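Superoxide dismutase [FE] (Sulfolobus solfataricus, PDB 1WB7) converts superoxide radicals into hydrogen peroxide and oxygen, using one iron ion bound in each subunit of a homotetramer. Local coordinates at residues Lys39-Gly44 and Leu74-Asn79. The protein carries 1 engineered substitution. Sequence-based numbering, arbitrary orientation.
Sequences KGFVNG and LTFNIN. Engineered in segment 39-44: Phe41 (natural residue Tyr).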
loop_
_atom_site.group_PDB
_atom_site.type_symbol
_atom_site.label_atom_id
_atom_site.label_comp_id
_atom_site.label_asym_id
_atom_site.label_seq_id
_atom_site.Cartn_x
_atom_site.Cartn_y
_atom_site.Cartn_z
ATOM N N LYS A 39 -9.852 -19.763 -9.343
ATOM C CA LYS A 39 -10.176 -19.729 -10.764
ATOM C C LYS A 39 -10.353 -18.277 -11.217
ATOM O O LYS A 39 -9.968 -17.912 -12.327
ATOM C CB LYS A 39 -11.457 -20.524 -11.026
ATOM C CG LYS A 39 -11.851 -20.617 -12.497
ATOM C CD LYS A 39 -12.967 -21.641 -12.679
ATOM C CE LYS A 39 -12.508 -23.024 -12.218
ATOM N NZ LYS A 39 -13.592 -24.052 -12.227
ATOM N N GLY A 40 -10.930 -17.449 -10.350
ATOM C CA GLY A 40 -11.122 -16.051 -10.694
ATOM C C GLY A 40 -9.814 -15.327 -10.971
ATOM O O GLY A 40 -9.757 -14.435 -11.821
ATOM N N PHE A 41 -8.755 -15.711 -10.263
ATOM C CA PHE A 41 -7.448 -15.077 -10.443
ATOM C C PHE A 41 -6.793 -15.484 -11.742
ATOM O O PHE A 41 -6.178 -14.667 -12.423
ATOM C CB PHE A 41 -6.528 -15.412 -9.269
ATOM C CG PHE A 41 -6.982 -14.824 -7.975
ATOM C CD1 PHE A 41 -7.138 -13.447 -7.846
ATOM C CD2 PHE A 41 -7.302 -15.640 -6.900
ATOM C CE1 PHE A 41 -7.613 -12.890 -6.659
ATOM C CE2 PHE A 41 -7.781 -15.097 -5.710
ATOM C CZ PHE A 41 -7.937 -13.723 -5.589
ATOM N N VAL A 42 -6.915 -16.761 -12.082
ATOM C CA VAL A 42 -6.352 -17.260 -13.323
ATOM C C VAL A 42 -7.024 -16.503 -14.469
ATOM O O VAL A 42 -6.355 -15.988 -15.366
ATOM C CB VAL A 42 -6.618 -18.769 -13.474
ATOM C CG1 VAL A 42 -6.042 -19.276 -14.794
ATOM C CG2 VAL A 42 -6.002 -19.515 -12.294
ATOM N N ASN A 43 -8.350 -16.428 -14.420
ATOM C CA ASN A 43 -9.125 -15.736 -15.445
ATOM C C ASN A 43 -8.804 -14.246 -15.494
ATOM O O ASN A 43 -8.640 -13.674 -16.570
ATOM C CB ASN A 43 -10.623 -15.938 -15.188
ATOM C CG ASN A 43 -11.073 -17.357 -15.471
ATOM O OD1 ASN A 43 -12.191 -17.749 -15.132
ATOM N ND2 ASN A 43 -10.205 -18.136 -16.103
ATOM N N GLY A 44 -8.717 -13.623 -14.324
ATOM C CA GLY A 44 -8.410 -12.207 -14.268
ATOM C C GLY A 44 -7.032 -11.910 -14.821
ATOM O O GLY A 44 -6.838 -10.929 -15.538
ATOM N N LEU A 74 -2.489 -6.889 -12.871
ATOM C CA LEU A 74 -1.716 -8.094 -13.128
ATOM C C LEU A 74 -0.998 -8.571 -11.866
ATOM O O LEU A 74 -1.006 -9.767 -11.566
ATOM C CB LEU A 74 -0.718 -7.856 -14.261
ATOM C CG LEU A 74 -1.324 -7.994 -15.664
ATOM C CD1 LEU A 74 -0.328 -7.534 -16.730
ATOM C CD2 LEU A 74 -1.724 -9.451 -15.899
ATOM N N THR A 75 -0.403 -7.661 -11.097
ATOM C CA THR A 75 0.276 -8.126 -9.893
ATOM C C THR A 75 -0.741 -8.695 -8.911
ATOM O O THR A 75 -0.446 -9.648 -8.189
ATOM C CB THR A 75 1.123 -7.016 -9.202
ATOM O OG1 THR A 75 1.962 -7.630 -8.217
ATOM C CG2 THR A 75 0.241 -5.979 -8.507
ATOM N N PHE A 76 -1.946 -8.127 -8.903
ATOM C CA PHE A 76 -3.010 -8.596 -8.014
ATOM C C PHE A 76 -3.444 -10.016 -8.381
ATOM O O PHE A 76 -3.424 -10.920 -7.547
ATOM C CB PHE A 76 -4.223 -7.656 -8.105
ATOM C CG PHE A 76 -5.442 -8.155 -7.369
ATOM C CD1 PHE A 76 -5.464 -8.201 -5.980
ATOM C CD2 PHE A 76 -6.562 -8.587 -8.070
ATOM C CE1 PHE A 76 -6.591 -8.675 -5.293
ATOM C CE2 PHE A 76 -7.694 -9.062 -7.395
ATOM C CZ PHE A 76 -7.708 -9.107 -6.004
ATOM N N ASN A 77 -3.840 -10.203 -9.635
ATOM C CA ASN A 77 -4.297 -11.506 -10.118
ATOM C C ASN A 77 -3.212 -12.574 -10.240
ATOM O O ASN A 77 -3.451 -13.737 -9.915
ATOM C CB ASN A 77 -5.006 -11.344 -11.468
ATOM C CG ASN A 77 -6.388 -10.751 -11.323
ATOM O OD1 ASN A 77 -7.311 -11.415 -10.852
ATOM N ND2 ASN A 77 -6.534 -9.486 -11.709
ATOM N N ILE A 78 -2.028 -12.196 -10.711
ATOM C CA ILE A 78 -0.958 -13.171 -10.847
ATOM C C ILE A 78 -0.565 -13.711 -9.481
ATOM O O ILE A 78 -0.418 -14.928 -9.306
ATOM C CB ILE A 78 0.266 -12.574 -11.558
ATOM C CG1 ILE A 78 -0.083 -12.310 -13.025
ATOM C CG2 ILE A 78 1.448 -13.541 -11.475
ATOM C CD1 ILE A 78 1.045 -11.710 -13.836
ATOM N N ASN A 79 -0.406 -12.821 -8.505
ATOM C CA ASN A 79 -0.067 -13.257 -7.153
ATOM C C ASN A 79 -1.242 -14.021 -6.574
ATOM O O ASN A 79 -1.060 -14.993 -5.840
ATOM C CB ASN A 79 0.261 -12.060 -6.255
ATOM C CG ASN A 79 1.711 -11.649 -6.353
ATOM O OD1 ASN A 79 2.611 -12.459 -6.115
ATOM N ND2 ASN A 79 1.950 -10.390 -6.705
#
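Phe41 CG lies anti to its carbonyl carbon and Phe76 CG anti to its backbone N (chi1 172°), and the two rings meet. The end of the Phe76 ring comes close to Phe41. The two rings form an offset edge-to-face pair, with planes at 74° and centroids 5.7 Å apart. The edge of Phe41 is directed to the face of Phe76, and Phe41 CE1 lies 3.8 Å from Phe76 CZ. Phe41 is an engineered residue, tyrosine in the natural protein. Its ring also meets those of His84, an iron ligand, and His155, so Phe41 borders the metal site. The Phe76 ring meets His155 too.

Asn77 points toward helix 27-57, and its side chain lies against Phe41 and Gly44. Its OD1 sits at the edge of the Phe41 ring, 3.6 Å from Phe41 CD1, and 3.7 Å from Gly44 CA. Gly44 has no side chain; a CB there would come too close to Asn77 OD1. Asn77 ND2 is hydrogen-bonded to Gly73 O, one turn back in its own helix, which steadies the amide. An alanine in place of Asn77 would probably leave a gap between Gly44 and the Phe41 ring edge, and Gly73 O without this donor.

The two segments cross with their directions 137° apart, closer to antiparallel than to parallel, the axes 7.9 Å apart at closest approach. They belong to the N-terminal alpha-hairpin of iron/manganese superoxide dismutases. Thr75 OG1 hydrogen-bonds to Asn158 O, and Asn79 to His159 O and Ala161 N, all of a second subunit. Ile78 packs on Gln148 of that subunit, in its strand 147-153.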